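Local coordinates for clavulanic acid biosynthesis oligopeptide binding protein 2 (Streptomyces clavuligerus, PDB 2WOL) that probably binds oligopeptides as an extracellular solute-binding protein, in the biosynthetic pathway of the beta-lactamase inhibitor clavulanic acid, at residues A[43-47]-A[48-52]; A[58-61]-A[62-65]. All blocks are in the same frame, centred on the assembly; numbering follows the deposited sequence.

Interaction 1: residues A[43-47]-A[48-52]; sequences VDSLD and PARTY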
loop_
_atom_site.group_PDB
_atom_site.type_symbol
_atom_site.label_atom_id
_atom_site.label_comp_id
_atom_site.label_asym_id
_atom_site.label_seq_id
_atom_site.Cartn_x
_atom_site.Cartn_y
_atom_site.Cartn_z
ATOM N N VAL A 43 0.510 9.891 -13.402
ATOM C CA VAL A 43 -0.049 8.571 -13.134
ATOM C C VAL A 43 0.789 7.508 -13.847
ATOM O O VAL A 43 1.366 7.772 -14.908
ATOM C CB VAL A 43 -1.530 8.465 -13.591
ATOM C CG1 VAL A 43 -2.387 9.493 -12.866
ATOM C CG2 VAL A 43 -1.664 8.627 -15.112
ATOM N N ASP A 44 0.871 6.318 -13.260
ATOM C CA ASP A 44 1.513 5.202 -13.953
ATOM C C ASP A 44 0.619 4.650 -15.069
ATOM O O ASP A 44 1.113 4.216 -16.111
ATOM C CB ASP A 44 1.979 4.100 -12.978
ATOM C CG ASP A 44 0.867 3.585 -12.059
ATOM O OD1 ASP A 44 -0.206 4.214 -11.964
ATOM O OD2 ASP A 44 1.093 2.539 -11.411
ATOM N N SER A 45 -0.694 4.698 -14.853
ATOM C CA SER A 45 -1.674 4.266 -15.848
ATOM C C SER A 45 -3.060 4.808 -15.521
ATOM O O SER A 45 -3.390 5.023 -14.347
ATOM C CB SER A 45 -1.724 2.736 -15.914
ATOM O OG SER A 45 -2.625 2.300 -16.918
ATOM N N LEU A 46 -3.855 5.037 -16.566
ATOM C CA LEU A 46 -5.285 5.315 -16.415
ATOM C C LEU A 46 -6.154 4.078 -16.695
ATOM O O LEU A 46 -7.384 4.143 -16.644
ATOM C CB LEU A 46 -5.718 6.504 -17.284
ATOM C CG LEU A 46 -5.140 7.873 -16.898
ATOM C CD1 LEU A 46 -5.516 8.916 -17.935
ATOM C CD2 LEU A 46 -5.586 8.317 -15.508
ATOM N N ASP A 47 -5.511 2.954 -16.998
ATOM C CA ASP A 47 -6.192 1.668 -17.013
ATOM C C ASP A 47 -6.310 1.237 -15.552
ATOM O O ASP A 47 -5.297 1.099 -14.865
ATOM C CB ASP A 47 -5.384 0.653 -17.839
ATOM C CG ASP A 47 -6.104 -0.675 -18.030
ATOM O OD1 ASP A 47 -6.835 -1.107 -17.119
ATOM O OD2 ASP A 47 -5.909 -1.304 -19.099
ATOM N N PRO A 48 -7.545 1.033 -15.056
ATOM C CA PRO A 48 -7.698 0.706 -13.628
ATOM C C PRO A 48 -6.971 -0.579 -13.203
ATOM O O PRO A 48 -6.667 -0.758 -12.021
ATOM C CB PRO A 48 -9.217 0.546 -13.463
ATOM C CG PRO A 48 -9.729 0.290 -14.838
ATOM C CD PRO A 48 -8.843 1.076 -15.751
ATOM N N ALA A 49 -6.692 -1.461 -14.161
ATOM C CA ALA A 49 -6.023 -2.726 -13.865
ATOM C C ALA A 49 -4.498 -2.640 -13.855
ATOM O O ALA A 49 -3.833 -3.573 -13.406
ATOM C CB ALA A 49 -6.477 -3.805 -14.839
ATOM N N ARG A 50 -3.951 -1.533 -14.353
ATOM C CA ARG A 50 -2.513 -1.448 -14.608
ATOM C C ARG A 50 -1.778 -0.452 -13.720
ATOM O O ARG A 50 -0.615 -0.117 -13.980
ATOM C CB ARG A 50 -2.260 -1.133 -16.079
ATOM C CG ARG A 50 -2.833 -2.174 -17.033
ATOM C CD ARG A 50 -2.502 -1.838 -18.473
ATOM N NE ARG A 50 -1.071 -1.960 -18.746
ATOM C CZ ARG A 50 -0.496 -1.651 -19.904
ATOM N NH1 ARG A 50 -1.225 -1.193 -20.917
ATOM N NH2 ARG A 50 0.815 -1.796 -20.048
ATOM N N THR A 51 -2.455 0.010 -12.673
ATOM C CA THR A 51 -1.843 0.928 -11.721
ATOM C C THR A 51 -1.423 0.246 -10.417
ATOM O O THR A 51 -2.155 -0.588 -9.863
ATOM C CB THR A 51 -2.737 2.152 -11.421
ATOM O OG1 THR A 51 -2.080 2.970 -10.445
ATOM C CG2 THR A 51 -4.115 1.726 -10.882
ATOM N N TYR A 52 -0.235 0.617 -9.944
ATOM C CA TYR A 52 0.290 0.137 -8.670
ATOM C C TYR A 52 0.749 1.306 -7.794
ATOM O O TYR A 52 1.577 1.122 -6.894
ATOM C CB TYR A 52 1.451 -0.850 -8.881
ATOM C CG TYR A 52 1.300 -2.139 -8.097
ATOM C CD1 TYR A 52 1.366 -3.376 -8.739
ATOM C CD2 TYR A 52 1.058 -2.122 -6.722
ATOM C CE1 TYR A 52 1.214 -4.566 -8.028
ATOM C CE2 TYR A 52 0.899 -3.306 -6.001
ATOM C CZ TYR A 52 0.976 -4.523 -6.663
ATOM O OH TYR A 52 0.820 -5.700 -5.966
HETATM O O HOH W 1 -4.177 -0.795 -21.088
#
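A type I beta turn from Asp47 to Arg50 folds residues 48-52 back beside 43-47. It is closed by Arg50 N, which donates to Asp47 O at 3.0 Å. The Asp47 carboxylate braces the same turn: OD1 accepts from Ala49 N at 3.0 Å, met on its anti side and 30° out of the carboxylate plane. CG of Asp47 stands anti to the backbone N (chi1 -174°), which carries the carboxylate forward over the turn. Just before it, Ser45 OG accepts from Asp47 N at 3.0 Å, an ST turn, and lies 3.6 Å from Arg50 CB. Asp47 OD2 rests 3.5 Å from Arg50 CD, but its charge is met by a salt bridge to Arg126. A water joins OD2 to Arg50 NH1, lying at the edge of the guanidinium in its plane, while Arg50 NE donates to Pro134 O. In the family 5 solute-binding fold this loop connects strand 34-39 to helix 54-63. Asp44 ties the two ends of the loop together, and its two oxygens both accept on their syn lone pairs: OD1 from Thr51 OG1 at 2.7 Å, OD2 from Tyr52 N at 2.8 Å and nearly straight (171°). Held at both oxygens, the carboxylate has little freedom to rotate. The Asp44 and Thr51 side chains cross at about a right angle. Beyond them the Tyr52 ring meets that of Trp57, and Tyr52 OH hydrogen-bonds Asp456 OD2; a bound glycerol, probably from the crystallisation liquor, lies about 4 Å from the Tyr52 side chain.

Interaction 2: residues A[58-61]-A[62-65]; sequences LLQR and LLNR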
loop_
_atom_site.group_PDB
_atom_site.type_symbol
_atom_site.label_atom_id
_atom_site.label_comp_id
_atom_site.label_asym_id
_atom_site.label_seq_id
_atom_site.Cartn_x
_atom_site.Cartn_y
_atom_site.Cartn_z
ATOM N N LEU A 58 -6.214 5.742 -4.969
ATOM C CA LEU A 58 -7.002 6.770 -4.307
ATOM C C LEU A 58 -7.810 7.588 -5.321
ATOM O O LEU A 58 -9.001 7.838 -5.122
ATOM C CB LEU A 58 -6.056 7.669 -3.507
ATOM C CG LEU A 58 -6.612 8.746 -2.584
ATOM C CD1 LEU A 58 -7.257 8.107 -1.354
ATOM C CD2 LEU A 58 -5.473 9.667 -2.193
ATOM N N LEU A 59 -7.158 7.987 -6.412
ATOM C CA LEU A 59 -7.819 8.713 -7.496
ATOM C C LEU A 59 -8.904 7.871 -8.174
ATOM O O LEU A 59 -9.919 8.401 -8.631
ATOM C CB LEU A 59 -6.785 9.169 -8.525
ATOM C CG LEU A 59 -7.259 9.998 -9.717
ATOM C CD1 LEU A 59 -7.738 11.375 -9.278
ATOM C CD2 LEU A 59 -6.133 10.110 -10.720
ATOM N N GLN A 60 -8.680 6.561 -8.246
ATOM C CA GLN A 60 -9.654 5.652 -8.847
ATOM C C GLN A 60 -11.000 5.631 -8.120
ATOM O O GLN A 60 -12.016 5.247 -8.701
ATOM C CB GLN A 60 -9.073 4.239 -8.981
ATOM C CG GLN A 60 -8.197 4.073 -10.224
ATOM C CD GLN A 60 -8.982 4.120 -11.526
ATOM O OE1 GLN A 60 -10.212 4.031 -11.536
ATOM N NE2 GLN A 60 -8.265 4.251 -12.634
ATOM N N ARG A 61 -11.016 6.060 -6.860
ATOM C CA ARG A 61 -12.276 6.160 -6.123
ATOM C C ARG A 61 -13.217 7.203 -6.748
ATOM O O ARG A 61 -14.425 7.151 -6.544
ATOM C CB ARG A 61 -12.025 6.438 -4.635
ATOM C CG ARG A 61 -11.563 5.202 -3.874
ATOM C CD ARG A 61 -10.958 5.526 -2.512
ATOM N NE ARG A 61 -11.899 6.098 -1.540
ATOM C CZ ARG A 61 -12.823 5.409 -0.869
ATOM N NH1 ARG A 61 -13.006 4.109 -1.082
ATOM N NH2 ARG A 61 -13.591 6.036 0.014
ATOM N N LEU A 62 -12.659 8.137 -7.516
ATOM C CA LEU A 62 -13.468 9.119 -8.254
ATOM C C LEU A 62 -13.928 8.610 -9.616
ATOM O O LEU A 62 -14.966 9.041 -10.130
ATOM C CB LEU A 62 -12.682 10.414 -8.475
ATOM C CG LEU A 62 -12.398 11.321 -7.274
ATOM C CD1 LEU A 62 -11.147 10.874 -6.523
ATOM C CD2 LEU A 62 -12.236 12.755 -7.744
ATOM N N LEU A 63 -13.137 7.710 -10.201
ATOM C CA LEU A 63 -13.306 7.296 -11.597
ATOM C C LEU A 63 -14.086 6.003 -11.789
ATOM O O LEU A 63 -14.819 5.860 -12.769
ATOM C CB LEU A 63 -11.936 7.161 -12.267
ATOM C CG LEU A 63 -11.119 8.437 -12.470
ATOM C CD1 LEU A 63 -9.702 8.074 -12.883
ATOM C CD2 LEU A 63 -11.775 9.338 -13.504
ATOM N N ASN A 64 -13.912 5.050 -10.884
ATOM C CA ASN A 64 -14.518 3.740 -11.066
ATOM C C ASN A 64 -15.039 3.149 -9.780
ATOM O O ASN A 64 -14.361 3.175 -8.752
ATOM C CB ASN A 64 -13.532 2.775 -11.725
ATOM C CG ASN A 64 -13.314 3.081 -13.193
ATOM O OD1 ASN A 64 -14.223 2.925 -14.013
ATOM N ND2 ASN A 64 -12.111 3.535 -13.531
ATOM N N ARG A 65 -16.253 2.619 -9.846
ATOM C CA ARG A 65 -16.824 1.893 -8.730
ATOM C C ARG A 65 -16.384 0.434 -8.780
ATOM O O ARG A 65 -15.907 -0.048 -9.808
ATOM C CB ARG A 65 -18.346 2.010 -8.749
ATOM C CG ARG A 65 -18.848 3.441 -8.624
ATOM C CD ARG A 65 -20.361 3.499 -8.675
ATOM N NE ARG A 65 -20.974 2.847 -7.524
ATOM C CZ ARG A 65 -22.280 2.850 -7.268
ATOM N NH1 ARG A 65 -23.120 3.468 -8.087
ATOM N NH2 ARG A 65 -22.747 2.232 -6.192
HETATM O O HOH W 2 -9.667 4.591 -15.230
#
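Gln60 bends at chi2 (-69°), swinging its amide toward the chain ahead, and Asn64, with CG anti to its carbonyl carbon, sends its own amide out alongside. The two meet at the C-terminal end of helix 54-63, four residues apart; their side chains run abreast, with amide planes only 15° apart. Asn64 ND2 donates to Gln60 OE1 at 2.8 Å and 173°, on a lone pair in the carbonyl plane. The backbone repeats the link: Gln60 O takes both Asn64 N at 2.9 Å and Leu63 N at 3.1 Å. Leu62 N bonds back to Leu59 O at 3.0 Å, three residues earlier, as the helix runs out. On another face Leu59 CD1 touches Leu62 CD1 and Leu59 CG touches Leu63 CD1, each at 4.4 Å; Leu59 and Leu63 also pack on Leu228 of strand 225-230. Arg61 points elsewhere, to Tyr70 O and a salt bridge with Asp552. Asn64 OD1 accepts from Ser212 N, which fixes the flip of the Asn64 amide. A water accepts from Gln60 NE2 at 3.0 Å and, weakly, from Asn64 ND2.

How the interactions relate
Interaction 1 closes before interaction 2 opens: the loop 43-52 follows strand 34-39 and leads into helix 54-63, and residues 58-65 cover its C-terminal end and the first loop residues after it. Their centres lie 11 Å apart, on the same side of the centre of the chain. They touch where Pro48 packs on the polar face of the helix end, Pro48 CA lying 3.7 Å from Gln60 NE2 and Pro48 CB 4.2 Å from Asn64 ND2. The helix therefore runs back past the turn. Both contacts also border the sheet containing strand 34-39: Leu46 rests on strand 215-221, and Leu59 on strand 225-230, so the loop and the helix both pack on that sheet.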